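Local coordinates for mobilization protein A (Pseudomonas aeruginosa, PDB 2NS6) that nicks one strand of plasmid DNA at the origin of transfer as a metal-dependent relaxase and helps to unwind it, allowing conjugative transfer of the cleaved strand, at residues Y56-A60 with A136-F140; G68-K72 with M123-R127; L90-F94 with W172-R178. One frame throughout, in Å; residues are numbered along the deposited sequence.

Contact 1: residues Y56-A60 with A136-F140; sequences YWDAA and AAQWF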
loop_
_atom_site.group_PDB
_atom_site.type_symbol
_atom_site.label_atom_id
_atom_site.label_comp_id
_atom_site.label_asym_id
_atom_site.label_seq_id
_atom_site.Cartn_x
_atom_site.Cartn_y
_atom_site.Cartn_z
ATOM N N TYR A 56 3.688 -11.926 1.867
ATOM C CA TYR A 56 2.323 -11.559 2.228
ATOM C C TYR A 56 1.408 -11.593 1.003
ATOM O O TYR A 56 0.282 -12.098 1.060
ATOM C CB TYR A 56 2.291 -10.156 2.848
ATOM C CG TYR A 56 0.936 -9.757 3.386
ATOM C CD1 TYR A 56 0.551 -10.101 4.681
ATOM C CD2 TYR A 56 0.026 -9.064 2.591
ATOM C CE1 TYR A 56 -0.702 -9.772 5.172
ATOM C CE2 TYR A 56 -1.238 -8.727 3.071
ATOM C CZ TYR A 56 -1.595 -9.087 4.363
ATOM O OH TYR A 56 -2.842 -8.771 4.853
ATOM N N TRP A 57 1.888 -11.055 -0.109
ATOM C CA TRP A 57 1.095 -11.025 -1.324
ATOM C C TRP A 57 0.917 -12.414 -1.924
ATOM O O TRP A 57 -0.112 -12.700 -2.548
ATOM C CB TRP A 57 1.730 -10.058 -2.318
ATOM C CG TRP A 57 1.899 -8.701 -1.697
ATOM C CD1 TRP A 57 3.069 -8.053 -1.444
ATOM C CD2 TRP A 57 0.852 -7.855 -1.201
ATOM N NE1 TRP A 57 2.822 -6.850 -0.822
ATOM C CE2 TRP A 57 1.467 -6.702 -0.667
ATOM C CE3 TRP A 57 -0.552 -7.954 -1.169
ATOM C CZ2 TRP A 57 0.729 -5.655 -0.088
ATOM C CZ3 TRP A 57 -1.283 -6.917 -0.599
ATOM C CH2 TRP A 57 -0.635 -5.777 -0.069
ATOM N N ASP A 58 1.911 -13.276 -1.723
ATOM C CA ASP A 58 1.833 -14.656 -2.214
ATOM C C ASP A 58 0.659 -15.337 -1.505
ATOM O O ASP A 58 -0.166 -15.990 -2.142
ATOM C CB ASP A 58 3.114 -15.448 -1.888
ATOM C CG ASP A 58 4.292 -15.116 -2.808
ATOM O OD1 ASP A 58 4.082 -14.813 -4.004
ATOM O OD2 ASP A 58 5.449 -15.191 -2.325
ATOM N N ALA A 59 0.602 -15.188 -0.182
ATOM C CA ALA A 59 -0.461 -15.792 0.623
ATOM C C ALA A 59 -1.810 -15.234 0.197
ATOM O O ALA A 59 -2.759 -15.984 -0.038
ATOM C CB ALA A 59 -0.224 -15.516 2.114
ATOM N N ALA A 60 -1.897 -13.912 0.106
ATOM C CA ALA A 60 -3.138 -13.283 -0.310
ATOM C C ALA A 60 -3.641 -13.947 -1.600
ATOM O O ALA A 60 -4.810 -14.290 -1.696
ATOM C CB ALA A 60 -2.914 -11.791 -0.530
ATOM N N ALA A 136 0.287 -18.264 7.474
ATOM C CA ALA A 136 -0.130 -17.669 6.212
ATOM C C ALA A 136 -1.472 -18.250 5.756
ATOM O O ALA A 136 -2.370 -17.515 5.346
ATOM C CB ALA A 136 0.946 -17.899 5.134
ATOM N N ALA A 137 -1.607 -19.570 5.839
ATOM C CA ALA A 137 -2.834 -20.247 5.429
ATOM C C ALA A 137 -4.055 -19.878 6.286
ATOM O O ALA A 137 -5.192 -20.174 5.910
ATOM C CB ALA A 137 -2.618 -21.771 5.462
ATOM N N GLN A 138 -3.826 -19.232 7.429
ATOM C CA GLN A 138 -4.926 -18.853 8.322
ATOM C C GLN A 138 -5.203 -17.356 8.365
ATOM O O GLN A 138 -6.279 -16.926 8.783
ATOM C CB GLN A 138 -4.630 -19.321 9.750
ATOM C CG GLN A 138 -5.750 -19.042 10.744
ATOM C CD GLN A 138 -5.325 -19.281 12.182
ATOM O OE1 GLN A 138 -4.648 -20.262 12.483
ATOM N NE2 GLN A 138 -5.728 -18.386 13.079
ATOM N N TRP A 139 -4.230 -16.560 7.938
ATOM C CA TRP A 139 -4.370 -15.107 7.977
ATOM C C TRP A 139 -5.577 -14.538 7.238
ATOM O O TRP A 139 -6.249 -13.641 7.750
ATOM C CB TRP A 139 -3.083 -14.449 7.466
ATOM C CG TRP A 139 -3.101 -12.940 7.516
ATOM C CD1 TRP A 139 -3.521 -12.096 6.529
ATOM C CD2 TRP A 139 -2.747 -12.109 8.630
ATOM N NE1 TRP A 139 -3.455 -10.798 6.957
ATOM C CE2 TRP A 139 -2.986 -10.772 8.243
ATOM C CE3 TRP A 139 -2.259 -12.364 9.918
ATOM C CZ2 TRP A 139 -2.755 -9.686 9.099
ATOM C CZ3 TRP A 139 -2.027 -11.281 10.775
ATOM C CH2 TRP A 139 -2.276 -9.961 10.359
ATOM N N PHE A 140 -5.863 -15.062 6.049
ATOM C CA PHE A 140 -6.964 -14.556 5.240
ATOM C C PHE A 140 -8.320 -15.248 5.438
ATOM O O PHE A 140 -9.299 -14.935 4.752
ATOM C CB PHE A 140 -6.558 -14.587 3.761
ATOM C CG PHE A 140 -5.289 -13.818 3.461
ATOM C CD1 PHE A 140 -4.044 -14.437 3.530
ATOM C CD2 PHE A 140 -5.347 -12.468 3.120
ATOM C CE1 PHE A 140 -2.871 -13.718 3.257
ATOM C CE2 PHE A 140 -4.185 -11.740 2.847
ATOM C CZ PHE A 140 -2.945 -12.367 2.917
#

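Contact 2: residues G68-K72 with M123-R127; sequences GRLFK and MISER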
loop_
_atom_site.group_PDB
_atom_site.type_symbol
_atom_site.label_atom_id
_atom_site.label_comp_id
_atom_site.label_asym_id
_atom_site.label_seq_id
_atom_site.Cartn_x
_atom_site.Cartn_y
_atom_site.Cartn_z
ATOM N N GLY A 68 -12.854 -11.988 -3.027
ATOM C CA GLY A 68 -12.282 -11.190 -1.961
ATOM C C GLY A 68 -11.415 -10.081 -2.524
ATOM O O GLY A 68 -10.974 -10.159 -3.671
ATOM N N ARG A 69 -11.171 -9.052 -1.720
ATOM C CA ARG A 69 -10.350 -7.913 -2.132
ATOM C C ARG A 69 -8.889 -8.145 -1.751
ATOM O O ARG A 69 -8.516 -8.032 -0.580
ATOM C CB ARG A 69 -10.869 -6.636 -1.457
ATOM C CG ARG A 69 -12.349 -6.340 -1.717
ATOM C CD ARG A 69 -12.956 -5.464 -0.612
ATOM N NE ARG A 69 -12.377 -4.118 -0.555
ATOM C CZ ARG A 69 -12.654 -3.140 -1.417
ATOM N NH1 ARG A 69 -13.507 -3.349 -2.416
ATOM N NH2 ARG A 69 -12.090 -1.946 -1.270
ATOM N N LEU A 70 -8.065 -8.471 -2.741
ATOM C CA LEU A 70 -6.645 -8.720 -2.509
ATOM C C LEU A 70 -5.915 -7.476 -1.999
ATOM O O LEU A 70 -5.037 -7.569 -1.137
ATOM C CB LEU A 70 -5.980 -9.215 -3.798
ATOM C CG LEU A 70 -6.458 -10.581 -4.315
ATOM C CD1 LEU A 70 -5.975 -10.770 -5.736
ATOM C CD2 LEU A 70 -5.932 -11.707 -3.408
ATOM N N PHE A 71 -6.285 -6.314 -2.531
ATOM C CA PHE A 71 -5.661 -5.065 -2.116
ATOM C C PHE A 71 -6.306 -3.862 -2.798
ATOM O O PHE A 71 -6.999 -3.998 -3.801
ATOM C CB PHE A 71 -4.159 -5.096 -2.431
ATOM C CG PHE A 71 -3.857 -5.229 -3.889
ATOM C CD1 PHE A 71 -3.848 -4.109 -4.717
ATOM C CD2 PHE A 71 -3.637 -6.479 -4.453
ATOM C CE1 PHE A 71 -3.627 -4.233 -6.082
ATOM C CE2 PHE A 71 -3.415 -6.618 -5.819
ATOM C CZ PHE A 71 -3.411 -5.494 -6.637
ATOM N N LYS A 72 -6.071 -2.689 -2.223
ATOM C CA LYS A 72 -6.571 -1.424 -2.741
ATOM C C LYS A 72 -5.326 -0.684 -3.223
ATOM O O LYS A 72 -4.458 -0.311 -2.425
ATOM C CB LYS A 72 -7.245 -0.631 -1.619
ATOM C CG LYS A 72 -7.851 0.715 -2.032
ATOM C CD LYS A 72 -9.059 0.536 -2.932
ATOM C CE LYS A 72 -9.754 1.858 -3.220
ATOM N NZ LYS A 72 -10.477 2.383 -2.022
ATOM N N MET A 123 -0.024 -0.217 -2.485
ATOM C CA MET A 123 -1.053 -1.233 -2.358
ATOM C C MET A 123 -1.299 -1.497 -0.888
ATOM O O MET A 123 -0.368 -1.695 -0.102
ATOM C CB MET A 123 -0.678 -2.511 -3.127
ATOM C CG MET A 123 0.767 -2.928 -3.064
ATOM S SD MET A 123 1.255 -4.092 -4.418
ATOM C CE MET A 123 0.366 -5.615 -3.945
ATOM N N ILE A 124 -2.575 -1.455 -0.527
ATOM C CA ILE A 124 -3.019 -1.642 0.847
ATOM C C ILE A 124 -3.886 -2.868 1.008
ATOM O O ILE A 124 -4.871 -3.045 0.289
ATOM C CB ILE A 124 -3.853 -0.447 1.304
ATOM C CG1 ILE A 124 -3.121 0.848 0.961
ATOM C CG2 ILE A 124 -4.138 -0.548 2.792
ATOM C CD1 ILE A 124 -3.874 2.083 1.384
ATOM N N SER A 125 -3.510 -3.719 1.958
ATOM C CA SER A 125 -4.266 -4.930 2.255
ATOM C C SER A 125 -5.309 -4.530 3.291
ATOM O O SER A 125 -4.975 -3.942 4.321
ATOM C CB SER A 125 -3.343 -5.995 2.847
ATOM O OG SER A 125 -4.094 -7.060 3.400
ATOM N N GLU A 126 -6.569 -4.850 3.020
ATOM C CA GLU A 126 -7.646 -4.498 3.933
ATOM C C GLU A 126 -7.848 -5.507 5.053
ATOM O O GLU A 126 -8.964 -5.970 5.295
ATOM C CB GLU A 126 -8.944 -4.298 3.151
ATOM C CG GLU A 126 -8.946 -3.025 2.323
ATOM C CD GLU A 126 -9.988 -3.062 1.226
ATOM O OE1 GLU A 126 -10.803 -2.123 1.143
ATOM O OE2 GLU A 126 -9.981 -4.036 0.448
ATOM N N ARG A 127 -6.750 -5.830 5.731
ATOM C CA ARG A 127 -6.742 -6.760 6.854
ATOM C C ARG A 127 -6.097 -6.025 8.012
ATOM O O ARG A 127 -5.032 -5.431 7.866
ATOM C CB ARG A 127 -5.916 -8.008 6.521
ATOM C CG ARG A 127 -6.519 -8.875 5.425
ATOM C CD ARG A 127 -7.623 -9.771 5.987
ATOM N NE ARG A 127 -8.339 -10.502 4.945
ATOM C CZ ARG A 127 -9.147 -11.527 5.180
ATOM N NH1 ARG A 127 -9.335 -11.946 6.423
ATOM N NH2 ARG A 127 -9.776 -12.126 4.180
HETATM O O HOH W 1 -7.733 -5.724 0.639
HETATM O O HOH W 2 -7.740 -9.592 1.982
HETATM O O HOH W 3 -5.346 -8.418 1.566
#

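Contact 3: residues L90-F94 with W172-R178; sequences LASEF and WADHANR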
loop_
_atom_site.group_PDB
_atom_site.type_symbol
_atom_site.label_atom_id
_atom_site.label_comp_id
_atom_site.label_asym_id
_atom_site.label_seq_id
_atom_site.Cartn_x
_atom_site.Cartn_y
_atom_site.Cartn_z
ATOM N N LEU A 90 7.636 12.106 2.532
ATOM C CA LEU A 90 6.236 12.423 2.230
ATOM C C LEU A 90 5.387 11.187 1.908
ATOM O O LEU A 90 4.291 11.026 2.452
ATOM C CB LEU A 90 6.157 13.417 1.060
ATOM C CG LEU A 90 4.765 13.729 0.505
ATOM C CD1 LEU A 90 3.882 14.316 1.596
ATOM C CD2 LEU A 90 4.882 14.703 -0.660
ATOM N N ALA A 91 5.896 10.325 1.028
ATOM C CA ALA A 91 5.191 9.106 0.633
ATOM C C ALA A 91 4.964 8.186 1.831
ATOM O O ALA A 91 3.856 7.676 2.033
ATOM C CB ALA A 91 5.984 8.361 -0.451
ATOM N N SER A 92 6.019 7.982 2.621
ATOM C CA SER A 92 5.938 7.136 3.811
ATOM C C SER A 92 4.899 7.733 4.739
ATOM O O SER A 92 4.025 7.036 5.263
ATOM C CB SER A 92 7.276 7.101 4.550
ATOM O OG SER A 92 8.331 6.714 3.693
ATOM N N GLU A 93 5.012 9.040 4.938
ATOM C CA GLU A 93 4.099 9.765 5.804
ATOM C C GLU A 93 2.654 9.553 5.372
ATOM O O GLU A 93 1.790 9.260 6.202
ATOM C CB GLU A 93 4.438 11.258 5.784
ATOM C CG GLU A 93 3.656 12.098 6.784
ATOM C CD GLU A 93 3.767 13.589 6.491
ATOM O OE1 GLU A 93 3.317 14.010 5.404
ATOM O OE2 GLU A 93 4.298 14.330 7.338
ATOM N N PHE A 94 2.382 9.688 4.076
ATOM C CA PHE A 94 1.013 9.518 3.609
ATOM C C PHE A 94 0.554 8.050 3.723
ATOM O O PHE A 94 -0.610 7.786 4.012
ATOM C CB PHE A 94 0.873 10.044 2.171
ATOM C CG PHE A 94 -0.550 10.081 1.663
ATOM C CD1 PHE A 94 -1.534 10.835 2.310
ATOM C CD2 PHE A 94 -0.905 9.356 0.535
ATOM C CE1 PHE A 94 -2.847 10.863 1.825
ATOM C CE2 PHE A 94 -2.212 9.379 0.046
ATOM C CZ PHE A 94 -3.184 10.131 0.693
ATOM N N TRP A 172 -4.183 13.871 0.874
ATOM C CA TRP A 172 -2.937 13.895 0.113
ATOM C C TRP A 172 -2.506 15.340 -0.120
ATOM O O TRP A 172 -1.332 15.681 0.053
ATOM C CB TRP A 172 -3.109 13.176 -1.231
ATOM C CG TRP A 172 -1.919 13.302 -2.161
ATOM C CD1 TRP A 172 -1.946 13.714 -3.459
ATOM C CD2 TRP A 172 -0.538 13.044 -1.854
ATOM N NE1 TRP A 172 -0.674 13.738 -3.981
ATOM C CE2 TRP A 172 0.211 13.333 -3.019
ATOM C CE3 TRP A 172 0.137 12.604 -0.709
ATOM C CZ2 TRP A 172 1.605 13.193 -3.077
ATOM C CZ3 TRP A 172 1.529 12.464 -0.763
ATOM C CH2 TRP A 172 2.246 12.761 -1.943
ATOM N N ALA A 173 -3.464 16.186 -0.499
ATOM C CA ALA A 173 -3.191 17.602 -0.756
ATOM C C ALA A 173 -2.568 18.271 0.469
ATOM O O ALA A 173 -1.532 18.924 0.372
ATOM C CB ALA A 173 -4.482 18.317 -1.140
ATOM N N ASP A 174 -3.222 18.103 1.614
ATOM C CA ASP A 174 -2.769 18.659 2.886
ATOM C C ASP A 174 -1.348 18.180 3.193
ATOM O O ASP A 174 -0.538 18.921 3.754
ATOM C CB ASP A 174 -3.749 18.228 3.992
ATOM C CG ASP A 174 -3.284 18.604 5.402
ATOM O OD1 ASP A 174 -3.054 19.803 5.673
ATOM O OD2 ASP A 174 -3.165 17.683 6.246
ATOM N N HIS A 175 -1.044 16.943 2.806
ATOM C CA HIS A 175 0.276 16.367 3.039
ATOM C C HIS A 175 1.316 16.946 2.085
ATOM O O HIS A 175 2.357 17.437 2.521
ATOM C CB HIS A 175 0.209 14.838 2.902
ATOM C CG HIS A 175 -0.263 14.148 4.143
ATOM N ND1 HIS A 175 0.606 13.640 5.085
ATOM C CD2 HIS A 175 -1.510 13.946 4.633
ATOM C CE1 HIS A 175 -0.084 13.154 6.103
ATOM N NE2 HIS A 175 -1.369 13.328 5.853
ATOM N N ALA A 176 1.039 16.893 0.786
ATOM C CA ALA A 176 1.974 17.441 -0.194
ATOM C C ALA A 176 2.210 18.931 0.089
ATOM O O ALA A 176 3.351 19.373 0.161
ATOM C CB ALA A 176 1.430 17.250 -1.611
ATOM N N ASN A 177 1.134 19.692 0.264
ATOM C CA ASN A 177 1.250 21.120 0.538
ATOM C C ASN A 177 2.130 21.384 1.755
ATOM O O ASN A 177 3.083 22.164 1.691
ATOM C CB ASN A 177 -0.139 21.724 0.756
ATOM C CG ASN A 177 -0.966 21.754 -0.517
ATOM O OD1 ASN A 177 -2.191 21.855 -0.479
ATOM N ND2 ASN A 177 -0.290 21.670 -1.657
ATOM N N ARG A 178 1.814 20.726 2.865
ATOM C CA ARG A 178 2.592 20.892 4.086
ATOM C C ARG A 178 4.077 20.642 3.811
ATOM O O ARG A 178 4.929 21.437 4.205
ATOM C CB ARG A 178 2.094 19.917 5.161
ATOM C CG ARG A 178 2.789 20.076 6.501
ATOM C CD ARG A 178 3.008 18.734 7.195
ATOM N NE ARG A 178 3.896 17.859 6.427
ATOM C CZ ARG A 178 3.489 16.993 5.500
ATOM N NH1 ARG A 178 4.372 16.248 4.850
ATOM N NH2 ARG A 178 2.199 16.857 5.238
#

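Contact 1: residues Y56-A60 with A136-F140
The ring of Phe140 is covered on both faces: CA of Ala60 stands over one, 3.6 Å from the centroid of the Phe140 ring in a CH-pi contact, while CD1 of its own neighbour Trp139 lies over the centre of the other. At the edge, CE1 of Phe140 meets CB of Ala59 at 3.4 Å. Together with Tyr56 the two rings form an aromatic cluster, which packs the short, weakly bonded helix 136-139 against helix 53-63, one of the helices lying on the antiparallel sheet of the relaxase domain.

Tyr56 is the third flat group. Phe140 CZ lies over one of its faces, toward the rim, with the two rings set obliquely to one another. Against Trp139 the tyrosine instead presents its edge to the face of the five-membered ring, offset, with planes at 74°. Its CG is anti to the backbone N (chi1 -174°), a torsion that carries the ring out from the helix toward the indole.

Alanine suits positions 59 and 136 because the segments meet there methyl to methyl, CB of Ala59 lying 4.0 Å from CB of Ala136. At Ala60 a small residue lets the phenylalanine ring lie flat against the helix backbone. Val50 and Met46 also touch Tyr56, and Pro47 touches Trp139. The buried tyrosine hydroxyl is shared, since it also pairs with Ser125 OG beyond the end of strand 117-124. From Trp139, NE1 donates to OH of Tyr56 across 3.0 Å, a bent bond whose acceptor sits 29° out of the indole plane.

Contact 2: residues G68-K72 with M123-R127
Arg69 grips Glu126 side-on with two nitrogens, each meeting a different carboxylate oxygen on its syn side. NE of Arg69 reaches OE2 of Glu126 at 2.6 Å, and NH2 of Arg69 reaches OE1 of Glu126 at 2.7 Å. The second bond lies in the guanidinium plane and is the straighter of the two; the first is tilted from it, and the two flat groups are twisted 47° apart. Arginine suits the place because a bend at chi3 turns its paired N-H groups onto an acid that reaches across in an extended chain.

Alongside, Lys72 and Ile124 form an antiparallel hydrogen-bonded pair: Lys72 N donates to Ile124 O at 2.8 Å, and Ile124 N returns a bond to Lys72 O at 2.9 Å. The other face of the sheet holds Phe71 and Met123. There the methionine methyl CE stands over the phenylalanine ring, 4.2 Å from the centroid of Phe71, with SD farther above the same ring, a Met-aromatic contact suited to a buried apolar layer under Trp57 and helix 18-26.

Past this pair the backbones part, and three waters join them. One accepts a hydrogen bond from Glu126 N and donates to both Arg69 O and Glu126 OE2, helping to position the carboxylate; another links Arg69 O to Arg127 NE. The third donates to Leu70 O, 2.8 Å away, and also bonds Ser125 OG, itself paired with Tyr56. Glu126 itself is the centre of an inverse gamma turn. This is the fraying end of two neighbouring strands, 71-77 and the central 117-124, in the five-stranded antiparallel sheet of the MobA relaxase, whose central strand carries the metal ligands His119 and His121.

Contact 3: residues L90-F94 with W172-R178
Leu90 pushes as a knob into a hole formed by Trp172, His175, Ala176 and Arg178, with its CD2 3.5 Å from Trp172 CH2. Phe94, one turn later, closes the dense part of the contact. Atom CE3 of Trp172 stands over one face of the Phe94 ring, 3.5 Å from Phe94 CG, the planes inclined at 53°, while the phenylalanine turns an edge to the face of His175. Large apolar groups suit this spot because the helix axes are 10.2 Å apart. Helices 84-99 and 164-181 run roughly antiparallel, at 149°, as a layer on one face of the relaxase sheet, where Phe76 and Leu5 receive Phe94 and Trp172.

The other flank is polar and partly exposed. Glu93, extended from a CG anti to the backbone N (chi1 -173°), takes a nearly straight hydrogen bond from ND1 of His175 to OE1 at 2.8 Å, in the imidazole plane but from above the carboxylate plane. This bond restrains the rotation of a histidine whose side chain comes within about 3 Å of a bound manganese ion. Arg178 arrives from the opposite direction, its guanidinium face on the carboxylate and its NH1 salt-bridged to that same OE1 of Glu93.

Overall arrangement
Contacts 1 and 2 adjoin and touch, their centres about 11 Å apart. Along the chain contact 2 is nested within the loop that contact 1 closes: helix 53-63 leads into strand 71-77, and strand 117-124 is followed by helix 136-139. Contact 3 lies across the chain's centre, about 30 Å from contact 1 and about 22 Å from contact 2 between centres, and its segments alternate with theirs in sequence. The five-stranded sheet thus carries helix 53-63 on one face and the pair 84-99 and 164-181 on the other, so that the sheet, with its metal site, lies between helical layers.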